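PDB 5T8V: sister chromatid cohesion protein from Chaetomium thermophilum, which probably acts as a cohesin loader that associates with chromatin, and is represented here by its large C-terminal fragment of HEAT repeats. Local coordinates for residues H735-P740 with A790-K795; E775-M780 with V819-D824; A799-S804 with K851-L856; D841-L846 with V885-R890; M847-A850 with S855-T858. One frame throughout, in Å; residues are numbered along the deposited sequence.

Contact 1 of 5, residues H735-P740 with A790-K795; sequences HRVQDP and ANVLDK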
# COMPACT_ATOMS: atom_id res chain seq x y z
N HIS A 735 23.71 -12.07 -2.36
CA HIS A 735 24.24 -10.71 -2.52
C HIS A 735 23.99 -9.86 -1.28
O HIS A 735 24.74 -8.92 -1.01
CB HIS A 735 23.63 -10.04 -3.75
CG HIS A 735 24.52 -10.06 -4.95
ND1 HIS A 735 24.42 -11.03 -5.93
CD2 HIS A 735 25.52 -9.24 -5.33
CE1 HIS A 735 25.32 -10.79 -6.87
NE2 HIS A 735 26.00 -9.72 -6.53
N ARG A 736 22.94 -10.17 -0.52
CA ARG A 736 22.59 -9.39 0.65
C ARG A 736 23.32 -9.84 1.92
O ARG A 736 22.92 -9.44 3.02
CB ARG A 736 21.07 -9.44 0.88
CG ARG A 736 20.26 -8.79 -0.23
CD ARG A 736 20.03 -7.30 0.03
NE ARG A 736 21.28 -6.55 0.17
CZ ARG A 736 21.97 -6.03 -0.84
NH1 ARG A 736 21.54 -6.17 -2.09
NH2 ARG A 736 23.09 -5.36 -0.61
N VAL A 737 24.37 -10.65 1.79
CA VAL A 737 25.18 -10.99 2.96
C VAL A 737 26.16 -9.88 3.28
O VAL A 737 26.51 -9.67 4.45
CB VAL A 737 25.89 -12.34 2.74
CG1 VAL A 737 26.79 -12.67 3.93
CG2 VAL A 737 24.88 -13.45 2.51
N GLN A 738 26.64 -9.16 2.26
CA GLN A 738 27.51 -8.01 2.46
C GLN A 738 26.70 -6.71 2.39
O GLN A 738 26.96 -5.82 1.59
CB GLN A 738 28.64 -8.01 1.43
CG GLN A 738 29.64 -9.14 1.62
CD GLN A 738 30.73 -9.13 0.56
OE1 GLN A 738 30.56 -8.56 -0.52
NE2 GLN A 738 31.86 -9.76 0.87
N ASP A 739 25.69 -6.63 3.27
CA ASP A 739 24.79 -5.50 3.33
C ASP A 739 25.22 -4.53 4.43
O ASP A 739 25.75 -4.95 5.45
CB ASP A 739 23.36 -5.96 3.59
CG ASP A 739 22.34 -4.85 3.43
OD1 ASP A 739 22.27 -3.98 4.32
OD2 ASP A 739 21.61 -4.85 2.42
N PRO A 740 25.00 -3.22 4.24
CA PRO A 740 25.35 -2.26 5.31
C PRO A 740 24.78 -2.63 6.67
O PRO A 740 25.54 -2.86 7.61
CB PRO A 740 24.75 -0.94 4.78
CG PRO A 740 24.83 -1.07 3.31
CD PRO A 740 24.60 -2.53 3.00
N ALA A 790 30.67 -15.51 -5.50
CA ALA A 790 31.68 -16.51 -5.17
C ALA A 790 32.23 -16.26 -3.77
O ALA A 790 32.04 -17.08 -2.86
CB ALA A 790 32.81 -16.49 -6.20
N ASN A 791 32.92 -15.13 -3.59
CA ASN A 791 33.46 -14.79 -2.28
C ASN A 791 32.37 -14.80 -1.22
O ASN A 791 32.59 -15.25 -0.08
CB ASN A 791 34.13 -13.41 -2.35
CG ASN A 791 34.61 -12.92 -1.00
OD1 ASN A 791 33.88 -12.26 -0.27
ND2 ASN A 791 35.85 -13.25 -0.66
N VAL A 792 31.17 -14.34 -1.57
CA VAL A 792 30.10 -14.22 -0.59
C VAL A 792 29.70 -15.59 -0.08
O VAL A 792 29.68 -15.84 1.13
CB VAL A 792 28.90 -13.47 -1.19
CG1 VAL A 792 27.94 -13.08 -0.09
CG2 VAL A 792 29.34 -12.22 -1.96
N LEU A 793 29.37 -16.51 -1.00
CA LEU A 793 29.03 -17.87 -0.59
C LEU A 793 30.15 -18.50 0.21
O LEU A 793 29.90 -19.25 1.17
CB LEU A 793 28.70 -18.72 -1.82
CG LEU A 793 28.50 -20.22 -1.58
CD1 LEU A 793 27.51 -20.47 -0.45
CD2 LEU A 793 28.01 -20.89 -2.85
N ASP A 794 31.40 -18.22 -0.15
CA ASP A 794 32.53 -18.70 0.64
C ASP A 794 32.40 -18.26 2.09
O ASP A 794 32.49 -19.07 3.01
CB ASP A 794 33.84 -18.21 0.03
CG ASP A 794 35.04 -18.54 0.90
OD1 ASP A 794 35.00 -19.57 1.61
OD2 ASP A 794 36.03 -17.77 0.87
N LYS A 795 32.17 -16.96 2.31
CA LYS A 795 32.05 -16.47 3.67
C LYS A 795 30.78 -16.96 4.36
O LYS A 795 30.75 -17.01 5.60
CB LYS A 795 32.10 -14.94 3.69
CG LYS A 795 33.51 -14.38 3.48
CD LYS A 795 34.40 -14.61 4.70
CE LYS A 795 35.88 -14.59 4.33
NZ LYS A 795 36.29 -15.82 3.59
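V737 and V792 run past each other in opposite directions, so that a methyl of V792 lies along the root of V737. The meeting is between V737 CB and V792 CG1, 3.6 Å apart, and V737 CG2 lies 4.0 Å from the same V792 CG1 methyl. V792 presents that methyl because CG1 stands opposite its own backbone N (chi1 -167°), on the side of the helix that faces the loop. A beta-branched residue suits both places: it is short, stiff and apolar, and V737 also packs on A748 and I752 of helix 742-755. Next to the valines the contact turns polar. The extended side chain of Q738 reaches over V792 CG2, which is 4.1 Å from Q738 OE1, and crosses that of N791 at about a right angle. Their amide planes are 48° apart, with Q738 NE2 3.4 Å from N791 OD1. Long and polar, Q738 fits a solvent-exposed place, as does N791 at the first turn of its helix. On the far side of the loop, R736 NE forms a bent, salt-bridging hydrogen bond to D739 OD2, 2.8 Å long. The acceptor uses its anti lone pair, and it lies 31° out of the guanidinium plane. D739 OD2 also pairs with R706 of helix 703-719, while R745 holds the carbonyl oxygens of D739 and P740. This sequence, an Asp-Pro turn followed by Val-Arg at V744 and R745, with the aspartate tied to an arginine of an earlier helix, resembles the signature of HEAT repeats.

Contact 2 of 5, residues E775-M780 with V819-D824; sequences EHVILM and VGSMFD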
# COMPACT_ATOMS: atom_id res chain seq x y z
N GLU A 775 18.66 -31.84 -6.56
CA GLU A 775 18.06 -30.53 -6.77
C GLU A 775 18.84 -29.45 -6.03
O GLU A 775 19.06 -28.36 -6.56
CB GLU A 775 16.59 -30.54 -6.34
CG GLU A 775 15.78 -29.40 -6.91
CD GLU A 775 15.69 -29.44 -8.42
OE1 GLU A 775 16.02 -30.50 -9.01
OE2 GLU A 775 15.31 -28.42 -9.03
N HIS A 776 19.26 -29.74 -4.80
CA HIS A 776 20.08 -28.79 -4.06
C HIS A 776 21.34 -28.42 -4.85
O HIS A 776 21.59 -27.24 -5.13
CB HIS A 776 20.46 -29.37 -2.69
CG HIS A 776 19.44 -29.13 -1.63
ND1 HIS A 776 19.62 -28.22 -0.61
CD2 HIS A 776 18.22 -29.69 -1.42
CE1 HIS A 776 18.56 -28.23 0.18
NE2 HIS A 776 17.69 -29.11 -0.29
N VAL A 777 22.13 -29.42 -5.22
CA VAL A 777 23.39 -29.15 -5.92
C VAL A 777 23.13 -28.38 -7.21
O VAL A 777 23.83 -27.40 -7.51
CB VAL A 777 24.17 -30.46 -6.18
CG1 VAL A 777 23.31 -31.48 -6.91
CG2 VAL A 777 25.43 -30.18 -6.97
N ILE A 778 22.14 -28.81 -7.99
CA ILE A 778 21.87 -28.13 -9.25
C ILE A 778 21.51 -26.68 -9.00
O ILE A 778 22.01 -25.77 -9.67
CB ILE A 778 20.76 -28.87 -10.03
CG1 ILE A 778 21.25 -30.26 -10.44
CG2 ILE A 778 20.36 -28.07 -11.28
CD1 ILE A 778 20.19 -31.13 -11.10
N LEU A 779 20.64 -26.43 -8.01
CA LEU A 779 20.25 -25.06 -7.70
C LEU A 779 21.46 -24.22 -7.30
O LEU A 779 21.55 -23.04 -7.63
CB LEU A 779 19.21 -25.05 -6.58
CG LEU A 779 17.81 -25.57 -6.94
CD1 LEU A 779 16.94 -25.60 -5.70
CD2 LEU A 779 17.17 -24.74 -8.03
N MET A 780 22.41 -24.83 -6.58
CA MET A 780 23.63 -24.11 -6.23
C MET A 780 24.44 -23.76 -7.47
O MET A 780 24.87 -22.62 -7.65
CB MET A 780 24.46 -24.94 -5.25
CG MET A 780 23.77 -25.19 -3.92
SD MET A 780 24.82 -26.07 -2.75
CE MET A 780 25.98 -24.78 -2.33
N VAL A 819 29.11 -31.89 -1.51
CA VAL A 819 30.34 -32.03 -2.28
C VAL A 819 30.41 -33.41 -2.91
O VAL A 819 30.64 -33.56 -4.12
CB VAL A 819 31.56 -31.75 -1.38
CG1 VAL A 819 32.87 -32.05 -2.12
CG2 VAL A 819 31.54 -30.31 -0.89
N GLY A 820 30.22 -34.45 -2.10
CA GLY A 820 30.24 -35.81 -2.61
C GLY A 820 29.27 -36.02 -3.75
O GLY A 820 29.53 -36.80 -4.67
N SER A 821 28.12 -35.32 -3.72
CA SER A 821 27.20 -35.38 -4.85
C SER A 821 27.81 -34.71 -6.07
O SER A 821 27.85 -35.29 -7.16
CB SER A 821 25.87 -34.72 -4.47
OG SER A 821 24.95 -34.80 -5.54
N MET A 822 28.30 -33.47 -5.91
CA MET A 822 28.91 -32.76 -7.03
C MET A 822 29.94 -33.63 -7.73
O MET A 822 29.99 -33.67 -8.96
CB MET A 822 29.55 -31.46 -6.54
CG MET A 822 28.69 -30.64 -5.61
SD MET A 822 29.08 -28.89 -5.63
CE MET A 822 28.09 -28.30 -4.25
N PHE A 823 30.78 -34.32 -6.96
CA PHE A 823 31.72 -35.26 -7.57
C PHE A 823 30.99 -36.46 -8.16
O PHE A 823 31.41 -37.00 -9.19
CB PHE A 823 32.76 -35.73 -6.55
CG PHE A 823 33.81 -34.70 -6.26
CD1 PHE A 823 34.84 -34.47 -7.15
CD2 PHE A 823 33.78 -33.98 -5.08
CE1 PHE A 823 35.81 -33.53 -6.88
CE2 PHE A 823 34.75 -33.04 -4.80
CZ PHE A 823 35.77 -32.81 -5.71
N ASP A 824 29.89 -36.89 -7.53
CA ASP A 824 29.10 -37.98 -8.08
C ASP A 824 28.47 -37.59 -9.41
O ASP A 824 28.19 -38.45 -10.25
CB ASP A 824 28.03 -38.41 -7.08
CG ASP A 824 27.24 -39.62 -7.54
OD1 ASP A 824 27.82 -40.46 -8.27
OD2 ASP A 824 26.06 -39.74 -7.17
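S821 and M822 are the residues of 819-824 that meet helix 775-780, and both meet it at V777. Two residues before S821, V819 points away from 775-780 and packs on L846 and F849 of helix 839-852. The short side chain of S821 makes the first touch. Its OG lies 3.9 Å from V777 CG1, a van der Waals approach by a small residue that fits beside the valine methyl. V777 places this methyl between its own backbone N and carbonyl carbon (chi1 54°), and the second methyl, CG2, is thereby turned to M822. There V777 CG2 rests 3.6 Å from M822 CG and 4.1 Å from M822 SD, the two side chains passing each other in opposite directions. Both helices belong to the HEAT-repeat solenoid, with helix 791-801 between them in the chain. The segments cross steeply here, at -81°, with their axes 9.8 Å apart at closest approach, so that few residues can touch. Extended beyond CG, M822 carries its methyl past the valine to M780, with M822 CE 4.2 Å from M780 SD. Two flexible thioether chains suit such a crossing, since each can bend to its neighbours: M780 also packs on F849 and W756, and M822 on V845. F823, one step further, heads for Q861 and L865 instead.

Contact 3 of 5, residues A799-S804 with K851-L856; sequences ALLSPS and KAEASL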
# COMPACT_ATOMS: atom_id res chain seq x y z
N ALA A 799 31.20 -18.85 7.79
CA ALA A 799 30.39 -18.42 8.93
C ALA A 799 29.42 -19.49 9.39
O ALA A 799 28.84 -19.36 10.48
CB ALA A 799 29.62 -17.15 8.57
N LEU A 800 29.22 -20.55 8.60
CA LEU A 800 28.30 -21.62 8.93
C LEU A 800 28.99 -22.83 9.55
O LEU A 800 28.46 -23.41 10.50
CB LEU A 800 27.54 -22.06 7.66
CG LEU A 800 26.29 -22.93 7.79
CD1 LEU A 800 25.46 -22.79 6.53
CD2 LEU A 800 26.62 -24.39 8.02
N LEU A 801 30.15 -23.22 9.03
CA LEU A 801 30.83 -24.43 9.46
C LEU A 801 31.93 -24.17 10.49
O LEU A 801 32.58 -25.12 10.93
CB LEU A 801 31.44 -25.15 8.25
CG LEU A 801 30.44 -25.68 7.22
CD1 LEU A 801 31.18 -26.30 6.04
CD2 LEU A 801 29.48 -26.69 7.84
N SER A 802 32.15 -22.92 10.88
CA SER A 802 33.15 -22.63 11.89
C SER A 802 32.74 -23.28 13.22
O SER A 802 31.55 -23.42 13.50
CB SER A 802 33.32 -21.13 12.08
OG SER A 802 32.13 -20.53 12.57
N PRO A 803 33.70 -23.68 14.04
CA PRO A 803 33.36 -24.38 15.29
C PRO A 803 32.71 -23.45 16.29
O PRO A 803 32.69 -22.22 16.14
CB PRO A 803 34.71 -24.90 15.78
CG PRO A 803 35.70 -23.93 15.24
CD PRO A 803 35.15 -23.47 13.91
N SER A 804 32.17 -24.05 17.35
CA SER A 804 31.51 -23.32 18.42
C SER A 804 30.40 -22.43 17.87
O SER A 804 30.34 -21.23 18.14
CB SER A 804 32.53 -22.49 19.22
OG SER A 804 31.91 -21.84 20.32
N LYS A 851 37.67 -23.80 -0.99
CA LYS A 851 38.19 -22.60 -0.34
C LYS A 851 37.61 -22.45 1.07
O LYS A 851 38.33 -22.07 2.00
CB LYS A 851 37.88 -21.37 -1.18
CG LYS A 851 37.91 -20.04 -0.43
CD LYS A 851 39.26 -19.75 0.21
CE LYS A 851 39.19 -18.50 1.08
NZ LYS A 851 40.43 -18.29 1.88
N ALA A 852 36.33 -22.76 1.24
CA ALA A 852 35.68 -22.54 2.53
C ALA A 852 36.14 -23.56 3.56
O ALA A 852 36.53 -23.20 4.68
CB ALA A 852 34.16 -22.59 2.37
N GLU A 853 36.10 -24.85 3.21
CA GLU A 853 36.46 -25.90 4.16
C GLU A 853 36.90 -27.13 3.37
O GLU A 853 36.06 -27.82 2.79
CB GLU A 853 35.28 -26.22 5.07
CG GLU A 853 35.56 -27.31 6.09
CD GLU A 853 36.67 -26.94 7.06
OE1 GLU A 853 36.83 -25.74 7.34
OE2 GLU A 853 37.37 -27.85 7.54
N ALA A 854 38.21 -27.39 3.37
CA ALA A 854 38.75 -28.52 2.63
C ALA A 854 38.49 -29.86 3.31
O ALA A 854 38.59 -30.90 2.65
CB ALA A 854 40.26 -28.34 2.44
N SER A 855 38.15 -29.86 4.60
CA SER A 855 37.86 -31.11 5.30
C SER A 855 36.77 -31.93 4.62
O SER A 855 36.71 -33.14 4.82
CB SER A 855 37.45 -30.81 6.74
OG SER A 855 36.94 -31.96 7.38
N LEU A 856 35.92 -31.29 3.82
CA LEU A 856 34.79 -31.98 3.20
C LEU A 856 35.21 -32.88 2.05
O LEU A 856 34.43 -33.73 1.63
CB LEU A 856 33.77 -30.95 2.71
CG LEU A 856 33.23 -30.01 3.79
CD1 LEU A 856 32.69 -28.74 3.16
CD2 LEU A 856 32.15 -30.70 4.60
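The flat carboxylate of E853 belongs to a side chain that L801 touches at its root: L801 CD1 lies 4.2 Å from E853 CB, and the methyl comes neither over a face of the carboxylate nor to its edge. This is a meeting of helix ends in the HEAT-repeat solenoid, where helices 791-801 and 839-852 both break off and their chains turn. S802 and E853 are the first residues to leave helical geometry, and L801 and E853 have the nearest CA atoms, 7.9 Å apart. With CG opposite its backbone N (chi1 180°) and a bend at chi2 of 62°, E853 turns its acidic group away from the leucine and offers it aliphatic carbon alone. That suits a partly exposed place, where the charge can probably reach solvent; the side chain also packs on M812 of helix 808-824. L801, branched and apolar, leans on S811 of that same helix. Beyond the turn, S802 O accepts hydrogen bonds from S805 OG and S808 OG. L856 is buried and completes the contact, the two leucines reaching toward each other tip to tip with L801 CD1 4.1 Å from L856 CD1.

Contact 4 of 5, residues D841-L846 with V885-R890; sequences DVLQVL and VVIYRR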
# COMPACT_ATOMS: atom_id res chain seq x y z
N ASP A 841 30.61 -25.77 -14.64
CA ASP A 841 29.78 -25.03 -13.70
C ASP A 841 29.76 -25.69 -12.32
O ASP A 841 29.68 -24.99 -11.31
CB ASP A 841 28.36 -24.91 -14.25
CG ASP A 841 28.31 -24.15 -15.56
OD1 ASP A 841 29.19 -23.29 -15.78
OD2 ASP A 841 27.39 -24.40 -16.36
N VAL A 842 29.83 -27.02 -12.27
CA VAL A 842 29.91 -27.70 -10.98
C VAL A 842 31.24 -27.41 -10.31
O VAL A 842 31.30 -27.17 -9.09
CB VAL A 842 29.70 -29.22 -11.17
CG1 VAL A 842 29.86 -29.96 -9.85
CG2 VAL A 842 28.33 -29.50 -11.77
N LEU A 843 32.33 -27.41 -11.08
CA LEU A 843 33.63 -27.13 -10.50
C LEU A 843 33.75 -25.70 -10.02
O LEU A 843 34.57 -25.42 -9.14
CB LEU A 843 34.72 -27.44 -11.53
CG LEU A 843 34.79 -28.92 -11.92
CD1 LEU A 843 35.65 -29.10 -13.15
CD2 LEU A 843 35.33 -29.76 -10.77
N GLN A 844 32.95 -24.78 -10.56
CA GLN A 844 32.98 -23.41 -10.05
C GLN A 844 32.48 -23.34 -8.61
O GLN A 844 32.97 -22.51 -7.83
CB GLN A 844 32.16 -22.48 -10.94
CG GLN A 844 32.87 -22.09 -12.23
CD GLN A 844 34.22 -21.44 -11.96
OE1 GLN A 844 35.27 -22.02 -12.26
NE2 GLN A 844 34.21 -20.24 -11.39
N VAL A 845 31.53 -24.19 -8.23
CA VAL A 845 31.04 -24.21 -6.85
C VAL A 845 31.91 -25.12 -5.98
O VAL A 845 32.17 -24.79 -4.81
CB VAL A 845 29.56 -24.63 -6.81
CG1 VAL A 845 29.32 -25.93 -7.54
CG2 VAL A 845 29.06 -24.75 -5.37
N LEU A 846 32.37 -26.25 -6.51
CA LEU A 846 33.33 -27.06 -5.77
C LEU A 846 34.57 -26.26 -5.40
O LEU A 846 35.15 -26.46 -4.33
CB LEU A 846 33.72 -28.29 -6.58
CG LEU A 846 32.75 -29.47 -6.55
CD1 LEU A 846 33.16 -30.53 -7.56
CD2 LEU A 846 32.68 -30.07 -5.16
N VAL A 885 43.13 -26.95 -10.22
CA VAL A 885 44.40 -26.66 -9.56
C VAL A 885 44.16 -25.96 -8.22
O VAL A 885 44.93 -26.15 -7.27
CB VAL A 885 45.33 -25.82 -10.46
CG1 VAL A 885 45.61 -26.56 -11.76
CG2 VAL A 885 44.72 -24.46 -10.74
N VAL A 886 43.10 -25.15 -8.12
CA VAL A 886 42.78 -24.52 -6.85
C VAL A 886 42.25 -25.55 -5.86
O VAL A 886 42.52 -25.48 -4.66
CB VAL A 886 41.80 -23.36 -7.06
CG1 VAL A 886 41.20 -22.90 -5.73
CG2 VAL A 886 42.50 -22.20 -7.74
N ILE A 887 41.47 -26.52 -6.35
CA ILE A 887 40.95 -27.55 -5.47
C ILE A 887 42.08 -28.41 -4.92
O ILE A 887 42.06 -28.80 -3.74
CB ILE A 887 39.89 -28.40 -6.20
CG1 ILE A 887 38.66 -27.55 -6.51
CG2 ILE A 887 39.49 -29.62 -5.36
CD1 ILE A 887 37.68 -28.19 -7.47
N TYR A 888 43.08 -28.72 -5.74
CA TYR A 888 44.26 -29.41 -5.24
C TYR A 888 45.04 -28.52 -4.27
O TYR A 888 45.52 -28.99 -3.23
CB TYR A 888 45.16 -29.84 -6.39
CG TYR A 888 44.78 -31.15 -7.06
CD1 TYR A 888 43.56 -31.76 -6.80
CD2 TYR A 888 45.64 -31.77 -7.95
CE1 TYR A 888 43.21 -32.95 -7.41
CE2 TYR A 888 45.30 -32.96 -8.57
CZ TYR A 888 44.08 -33.55 -8.29
OH TYR A 888 43.74 -34.73 -8.90
N ARG A 889 45.17 -27.24 -4.60
CA ARG A 889 45.90 -26.30 -3.75
C ARG A 889 45.31 -26.26 -2.35
O ARG A 889 46.04 -26.30 -1.35
CB ARG A 889 45.88 -24.92 -4.40
CG ARG A 889 46.48 -23.79 -3.57
CD ARG A 889 46.39 -22.49 -4.34
NE ARG A 889 46.92 -21.35 -3.59
CZ ARG A 889 47.03 -20.12 -4.08
NH1 ARG A 889 46.63 -19.86 -5.32
NH2 ARG A 889 47.52 -19.15 -3.33
N ARG A 890 43.98 -26.18 -2.25
CA ARG A 890 43.33 -26.04 -0.96
C ARG A 890 43.17 -27.38 -0.25
O ARG A 890 43.35 -27.47 0.97
CB ARG A 890 41.96 -25.37 -1.13
CG ARG A 890 42.02 -23.94 -1.64
CD ARG A 890 42.43 -22.98 -0.53
NE ARG A 890 42.31 -21.58 -0.95
CZ ARG A 890 43.29 -20.86 -1.49
NH1 ARG A 890 44.49 -21.39 -1.69
NH2 ARG A 890 43.07 -19.60 -1.84
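L843 is the first residue of 841-846 to meet helix 885-890: its CD2 methyl lies 4.3 Å from I887 CD1. The side chain leaves the backbone obliquely to the partner helix, but its end bends nearer, and it also packs on L865. V845 belongs to another face of the same helix, and packs with V842 on M822 and on V781. One turn after L843 comes L846, which meets the isoleucine with the start of its side chain, L846 CB being 4.1 Å from I887 CD1. Its branched end is used otherwise, packing on V819 and F823 of helix 808-824. The one methyl, I887 CD1, thus lies against both leucines, three residues apart on helix 839-852. I887 delivers it by holding CG1 opposite the carbonyl carbon (chi1 -67°) and stretching on through chi2 of 168°, a reach that the delta-carbon of isoleucine provides. All three residues are buried, and their purely apolar side chains need no polar partner. The CA atoms of L846 and I887 are 7.6 Å apart, the nearest pair between the segments. Other residues of 885-890 have partners of their own: R889 forms a salt bridge with D924 of helix 919-935, and Y888 OH is hydrogen-bonded to L862 O. Helix 839-852 packing through aliphatic side chains on both helix 808-824 and helix 878-891 is consistent with an alpha-solenoid of HEAT repeats.

Contact 5 of 5, residues M847-A850 with S855-T858; sequences MIFA and SLFT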
# COMPACT_ATOMS: atom_id res chain seq x y z
N MET A 847 34.97 -25.33 -6.27
CA MET A 847 36.12 -24.47 -6.01
C MET A 847 35.93 -23.69 -4.72
O MET A 847 36.75 -23.76 -3.79
CB MET A 847 36.31 -23.54 -7.20
CG MET A 847 37.51 -22.62 -7.15
SD MET A 847 37.51 -21.56 -8.61
CE MET A 847 39.04 -20.66 -8.40
N ILE A 848 34.84 -22.92 -4.64
CA ILE A 848 34.58 -22.09 -3.46
C ILE A 848 34.31 -22.95 -2.23
O ILE A 848 34.61 -22.54 -1.10
CB ILE A 848 33.43 -21.11 -3.74
CG1 ILE A 848 32.17 -21.87 -4.19
CG2 ILE A 848 33.87 -20.08 -4.77
CD1 ILE A 848 31.04 -20.98 -4.66
N PHE A 849 33.77 -24.16 -2.42
CA PHE A 849 33.64 -25.08 -1.29
C PHE A 849 35.01 -25.45 -0.73
O PHE A 849 35.25 -25.35 0.48
CB PHE A 849 32.88 -26.33 -1.71
CG PHE A 849 31.44 -26.32 -1.31
CD1 PHE A 849 30.50 -25.72 -2.13
CD2 PHE A 849 31.03 -26.90 -0.13
CE1 PHE A 849 29.17 -25.70 -1.77
CE2 PHE A 849 29.70 -26.88 0.24
CZ PHE A 849 28.77 -26.28 -0.58
N ALA A 850 35.93 -25.88 -1.60
CA ALA A 850 37.27 -26.21 -1.15
C ALA A 850 37.94 -25.01 -0.49
O ALA A 850 38.70 -25.16 0.47
CB ALA A 850 38.11 -26.70 -2.33
N SER A 855 38.15 -29.86 4.60
CA SER A 855 37.86 -31.11 5.30
C SER A 855 36.77 -31.93 4.62
O SER A 855 36.71 -33.14 4.82
CB SER A 855 37.45 -30.81 6.74
OG SER A 855 36.94 -31.96 7.38
N LEU A 856 35.92 -31.29 3.82
CA LEU A 856 34.79 -31.98 3.20
C LEU A 856 35.21 -32.88 2.05
O LEU A 856 34.43 -33.73 1.63
CB LEU A 856 33.77 -30.95 2.71
CG LEU A 856 33.23 -30.01 3.79
CD1 LEU A 856 32.69 -28.74 3.16
CD2 LEU A 856 32.15 -30.70 4.60
N PHE A 857 36.43 -32.71 1.53
CA PHE A 857 36.88 -33.44 0.36
C PHE A 857 37.68 -34.67 0.77
O PHE A 857 38.28 -34.72 1.84
CB PHE A 857 37.73 -32.54 -0.54
CG PHE A 857 36.95 -31.41 -1.17
CD1 PHE A 857 36.57 -30.32 -0.41
CD2 PHE A 857 36.62 -31.44 -2.51
CE1 PHE A 857 35.86 -29.28 -0.98
CE2 PHE A 857 35.91 -30.40 -3.08
CZ PHE A 857 35.53 -29.32 -2.32
N THR A 858 37.69 -35.67 -0.11
CA THR A 858 38.42 -36.91 0.10
C THR A 858 39.36 -37.16 -1.07
O THR A 858 39.19 -36.60 -2.17
CB THR A 858 37.47 -38.11 0.27
OG1 THR A 858 36.79 -38.36 -0.97
CG2 THR A 858 36.45 -37.83 1.36
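F857 meets the backbone and side chains of F849 and A850 with the far end of its ring. Its CE1 lies 3.4 Å from A850 CA, and A850 CB is 3.7 Å from F857 CZ. The alanine CA approaches the ring obliquely, whereas the carbonyl carbon F849 C sits at the ring's edge, near its plane, 3.9 Å from F857 CE1. The ring gets there because F857 CG lies opposite the carbonyl carbon (chi1 -66°), which swings it from the loop back on to the helix the chain has just left. A850 suits its place by being small: a single methyl lets an aromatic ring settle against the helix backbone. F849 joins from the same turn, its CB 4.0 Å from F857 CZ, while its own ring is turned elsewhere and receives L856 at its edge. There L856 CD1 lies 4.1 Å from F849 CD2, the two side chains crossing at a slant. Large and wholly apolar, the two phenylalanines suit a buried contact between a helix and the chain that folds back beside it. Replacing F857 by an alanine would probably leave A850 and the flank of F849 without their cover and open a gap between the loop and the helix. The loop 855-858 thus closes a hydrophobic cluster among several helices: F857 also packs on V819 of helix 808-824 and V891 of helix 878-891, while F849 extends to L797 of helix 791-801 and M780 of helix 773-786.

How the contacts relate
Helix 839-852 ties contacts 3, 4 and 5 together. The centre of contact 5 is about 8 Å from that of contact 4 and about 9 Å from that of contact 3, with which it shares S855 and L856. Contact 2 is joined to this cluster through helix 808-824: F823 CE2 is 3.4 Å from F857 CE2 of contact 5, and M822 SD is 3.5 Å from V845 CG1 of contact 4. Contact 1 stands apart from this group, its centre about 16 Å from that of contact 3 and about 20 Å from that of contact 2, yet L793 CD2 reaches I848 CD1 of contact 5 at 3.5 Å. Together the five follow successive helices of one stretch of the HEAT-repeat solenoid.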